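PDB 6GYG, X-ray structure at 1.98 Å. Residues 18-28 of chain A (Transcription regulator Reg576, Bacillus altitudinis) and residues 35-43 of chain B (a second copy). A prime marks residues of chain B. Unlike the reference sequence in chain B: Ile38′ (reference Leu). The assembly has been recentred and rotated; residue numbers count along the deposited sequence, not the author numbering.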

# COMPACT_ATOMS: atom_id res chain seq x y z
N ASN A 18 -6.14 8.86 -4.51
CA ASN A 18 -6.26 8.80 -5.98
C ASN A 18 -5.32 7.70 -6.55
O ASN A 18 -5.71 6.93 -7.44
CB ASN A 18 -5.99 10.15 -6.65
CG ASN A 18 -7.09 11.16 -6.42
OD1 ASN A 18 -8.10 10.85 -5.80
ND2 ASN A 18 -6.90 12.40 -6.85
N LYS A 19 -4.09 7.61 -6.06
CA LYS A 19 -3.12 6.63 -6.66
C LYS A 19 -3.56 5.19 -6.34
O LYS A 19 -3.40 4.30 -7.18
CB LYS A 19 -1.71 6.84 -6.13
CG LYS A 19 -0.96 8.06 -6.60
CD LYS A 19 0.53 7.92 -6.27
CE LYS A 19 1.28 9.24 -6.27
NZ LYS A 19 2.56 9.15 -5.52
N LEU A 20 -4.18 4.98 -5.17
CA LEU A 20 -4.75 3.67 -4.75
C LEU A 20 -5.97 3.30 -5.61
O LEU A 20 -6.12 2.12 -6.03
CB LEU A 20 -5.16 3.70 -3.29
CG LEU A 20 -5.93 2.46 -2.81
CD1 LEU A 20 -5.04 1.25 -2.89
CD2 LEU A 20 -6.44 2.64 -1.38
N LYS A 21 -6.84 4.29 -5.84
CA LYS A 21 -8.01 4.10 -6.70
C LYS A 21 -7.57 3.82 -8.14
O LYS A 21 -8.10 2.99 -8.80
CB LYS A 21 -8.91 5.33 -6.65
CG LYS A 21 -10.38 5.00 -6.63
CD LYS A 21 -11.33 6.18 -6.43
CE LYS A 21 -12.60 6.00 -7.26
NZ LYS A 21 -13.60 7.04 -6.97
N ALA A 22 -6.58 4.56 -8.64
CA ALA A 22 -6.09 4.32 -9.99
C ALA A 22 -5.52 2.91 -10.08
O ALA A 22 -5.77 2.22 -11.04
CB ALA A 22 -5.07 5.34 -10.42
N LEU A 23 -4.78 2.45 -9.07
CA LEU A 23 -4.14 1.13 -9.19
C LEU A 23 -5.22 0.02 -9.03
O LEU A 23 -5.12 -1.07 -9.59
CB LEU A 23 -3.04 1.02 -8.14
CG LEU A 23 -2.31 -0.32 -8.11
CD1 LEU A 23 -1.60 -0.59 -9.42
CD2 LEU A 23 -1.32 -0.35 -6.96
N MET A 24 -6.30 0.35 -8.34
CA MET A 24 -7.46 -0.49 -8.20
C MET A 24 -8.08 -0.80 -9.57
O MET A 24 -8.36 -1.92 -9.85
CB MET A 24 -8.53 0.15 -7.32
CG MET A 24 -8.29 -0.10 -5.83
SD MET A 24 -8.58 -1.84 -5.44
CE MET A 24 -10.37 -1.88 -5.57
N LYS A 25 -8.34 0.23 -10.37
CA LYS A 25 -8.74 0.11 -11.75
C LYS A 25 -7.81 -0.84 -12.53
O LYS A 25 -8.30 -1.62 -13.34
CB LYS A 25 -8.74 1.48 -12.43
CG LYS A 25 -10.09 2.15 -12.48
CD LYS A 25 -10.52 2.76 -11.19
CE LYS A 25 -12.00 3.11 -11.17
NZ LYS A 25 -12.33 3.91 -9.96
N VAL A 26 -6.49 -0.73 -12.35
CA VAL A 26 -5.52 -1.50 -13.20
C VAL A 26 -5.59 -3.01 -12.91
O VAL A 26 -5.59 -3.80 -13.78
CB VAL A 26 -4.09 -0.97 -13.03
CG1 VAL A 26 -3.07 -1.74 -13.84
CG2 VAL A 26 -4.04 0.49 -13.43
N LYS A 27 -5.60 -3.38 -11.64
CA LYS A 27 -5.73 -4.75 -11.21
C LYS A 27 -7.23 -5.05 -11.09
O LYS A 27 -8.14 -4.28 -11.51
CB LYS A 27 -4.97 -4.88 -9.88
CG LYS A 27 -3.53 -4.42 -9.93
CD LYS A 27 -2.58 -5.55 -10.27
CE LYS A 27 -1.50 -5.19 -11.26
NZ LYS A 27 -0.95 -6.39 -11.94
N ASP A 28 -7.56 -6.21 -10.57
CA ASP A 28 -8.97 -6.51 -10.54
C ASP A 28 -9.30 -7.09 -9.18
O ASP A 28 -9.84 -8.20 -9.09
CB ASP A 28 -9.35 -7.41 -11.72
CG ASP A 28 -10.84 -7.41 -11.96
OD1 ASP A 28 -11.40 -6.32 -12.26
OD2 ASP A 28 -11.44 -8.48 -11.77
N ILE B 35 1.99 3.96 2.84
CA ILE B 35 1.12 3.53 1.77
C ILE B 35 1.59 4.08 0.42
O ILE B 35 1.58 3.37 -0.58
CB ILE B 35 -0.35 3.81 2.10
CG1 ILE B 35 -0.76 2.83 3.21
CG2 ILE B 35 -1.22 3.66 0.86
CD1 ILE B 35 -2.13 2.98 3.68
N GLU B 36 1.96 5.35 0.39
CA GLU B 36 2.39 5.94 -0.81
C GLU B 36 3.66 5.26 -1.31
O GLU B 36 3.78 4.98 -2.47
CB GLU B 36 2.67 7.43 -0.59
CG GLU B 36 2.85 8.17 -1.91
CD GLU B 36 2.94 9.69 -1.82
OE1 GLU B 36 3.24 10.22 -0.71
OE2 GLU B 36 2.69 10.35 -2.87
N ILE B 37 4.63 5.09 -0.41
CA ILE B 37 5.92 4.47 -0.76
C ILE B 37 5.72 3.08 -1.40
O ILE B 37 6.31 2.76 -2.40
CB ILE B 37 6.80 4.43 0.49
CG1 ILE B 37 7.41 5.80 0.72
CG2 ILE B 37 7.87 3.32 0.41
CD1 ILE B 37 8.01 5.92 2.07
N ILE B 38 4.91 2.22 -0.78
CA ILE B 38 4.68 0.89 -1.34
C ILE B 38 3.81 0.95 -2.63
O ILE B 38 3.99 0.10 -3.52
CB ILE B 38 4.11 -0.08 -0.30
CG1 ILE B 38 2.70 0.31 0.15
CG2 ILE B 38 5.08 -0.15 0.88
CD1 ILE B 38 2.04 -0.68 1.02
N LEU B 39 2.85 1.89 -2.74
CA LEU B 39 2.19 2.09 -4.03
C LEU B 39 3.21 2.40 -5.14
O LEU B 39 3.18 1.77 -6.18
CB LEU B 39 1.16 3.21 -3.95
CG LEU B 39 -0.16 2.79 -3.30
CD1 LEU B 39 -0.96 3.99 -2.79
CD2 LEU B 39 -0.99 2.03 -4.31
N ASP B 40 4.03 3.42 -4.93
CA ASP B 40 4.94 3.93 -5.97
C ASP B 40 5.94 2.82 -6.37
O ASP B 40 6.28 2.67 -7.53
CB ASP B 40 5.66 5.18 -5.47
CG ASP B 40 4.80 6.44 -5.36
OD1 ASP B 40 3.70 6.50 -5.99
OD2 ASP B 40 5.23 7.40 -4.66
N PHE B 41 6.40 2.04 -5.39
CA PHE B 41 7.37 1.00 -5.60
C PHE B 41 6.74 -0.06 -6.52
O PHE B 41 7.40 -0.59 -7.45
CB PHE B 41 7.87 0.43 -4.27
CG PHE B 41 8.97 -0.60 -4.44
CD1 PHE B 41 10.26 -0.21 -4.77
CD2 PHE B 41 8.71 -1.94 -4.32
CE1 PHE B 41 11.26 -1.15 -4.98
CE2 PHE B 41 9.71 -2.87 -4.50
CZ PHE B 41 10.98 -2.48 -4.84
N TYR B 42 5.47 -0.37 -6.26
CA TYR B 42 4.78 -1.38 -7.06
C TYR B 42 4.51 -0.87 -8.48
O TYR B 42 4.75 -1.53 -9.48
CB TYR B 42 3.45 -1.73 -6.41
CG TYR B 42 2.81 -2.94 -7.02
CD1 TYR B 42 3.09 -4.21 -6.54
CD2 TYR B 42 1.89 -2.80 -8.04
CE1 TYR B 42 2.47 -5.33 -7.07
CE2 TYR B 42 1.24 -3.90 -8.56
CZ TYR B 42 1.54 -5.16 -8.08
OH TYR B 42 0.94 -6.23 -8.67
N VAL B 43 3.97 0.34 -8.56
CA VAL B 43 3.73 0.99 -9.85
C VAL B 43 5.00 0.96 -10.73
O VAL B 43 4.95 0.53 -11.89
CB VAL B 43 3.17 2.41 -9.65
CG1 VAL B 43 3.23 3.23 -10.94
CG2 VAL B 43 1.73 2.29 -9.11

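Helix pairs between protein subunits commonly follow one rule: aliphatic side chains fill the centre of the contact, and charged groups on long, flexible chains close its margin. The two copies of Reg576 illustrate it compactly.

At the centre, Leu23 and Leu39′ both direct their CA-to-CB bonds toward the opposing helix, and their methyls meet at 3.6 Å between Leu23 CD2 and Leu39′ CD2. Leu39′ also packs on Leu20, with Leu39′ CD1 4.2 Å from Leu20 CB and Leu39′ CD2 4.4 Å from Leu20 CD1; the CA-to-CB bond of Leu20 points sideways. The leucines are buried, and suit the place because they fill space without polar side-chain atoms to satisfy. One turn beyond Leu39′, Val43′ continues the apolar strip more loosely, its CG2 4.4 Å from Leu23 CD1.

Tyr42′ carries the contact outward. Its ring supplies apolar surface to Leu23, with Tyr42′ CD2 4.2 Å from Leu23 CD2, while its hydroxyl puts a polar atom at the far end. There Lys27 CE lies 3.7 Å from Tyr42′ OH, at the ring edge and near its plane. Lys27, the first residue past the helix, lays the end of its chain beside the hydroxyl, while NZ is hydrogen-bonded elsewhere in the structure.

Toward the other end, Lys19 supplies the polar closure. Its chain, m at chi1 and t thereafter, reaches out to place NZ between two acids one helical turn apart. Salt bridges of 2.9 Å join Lys19 NZ to Glu36′ OE2 and to Asp40′ OD1, with a weak hydrogen bond of 3.3 Å from Lys19 NZ to Asp40′ OD2. Both acids leave their backbone sideways, yet their carboxylates come nearer, converging on a single ammonium. Together the two stretches bury 422 Å², both sides summed. Their helices run in broadly the same direction, inclined by 37°, with axes 10.5 Å apart at their closest, a gap wide enough for side chains to fill.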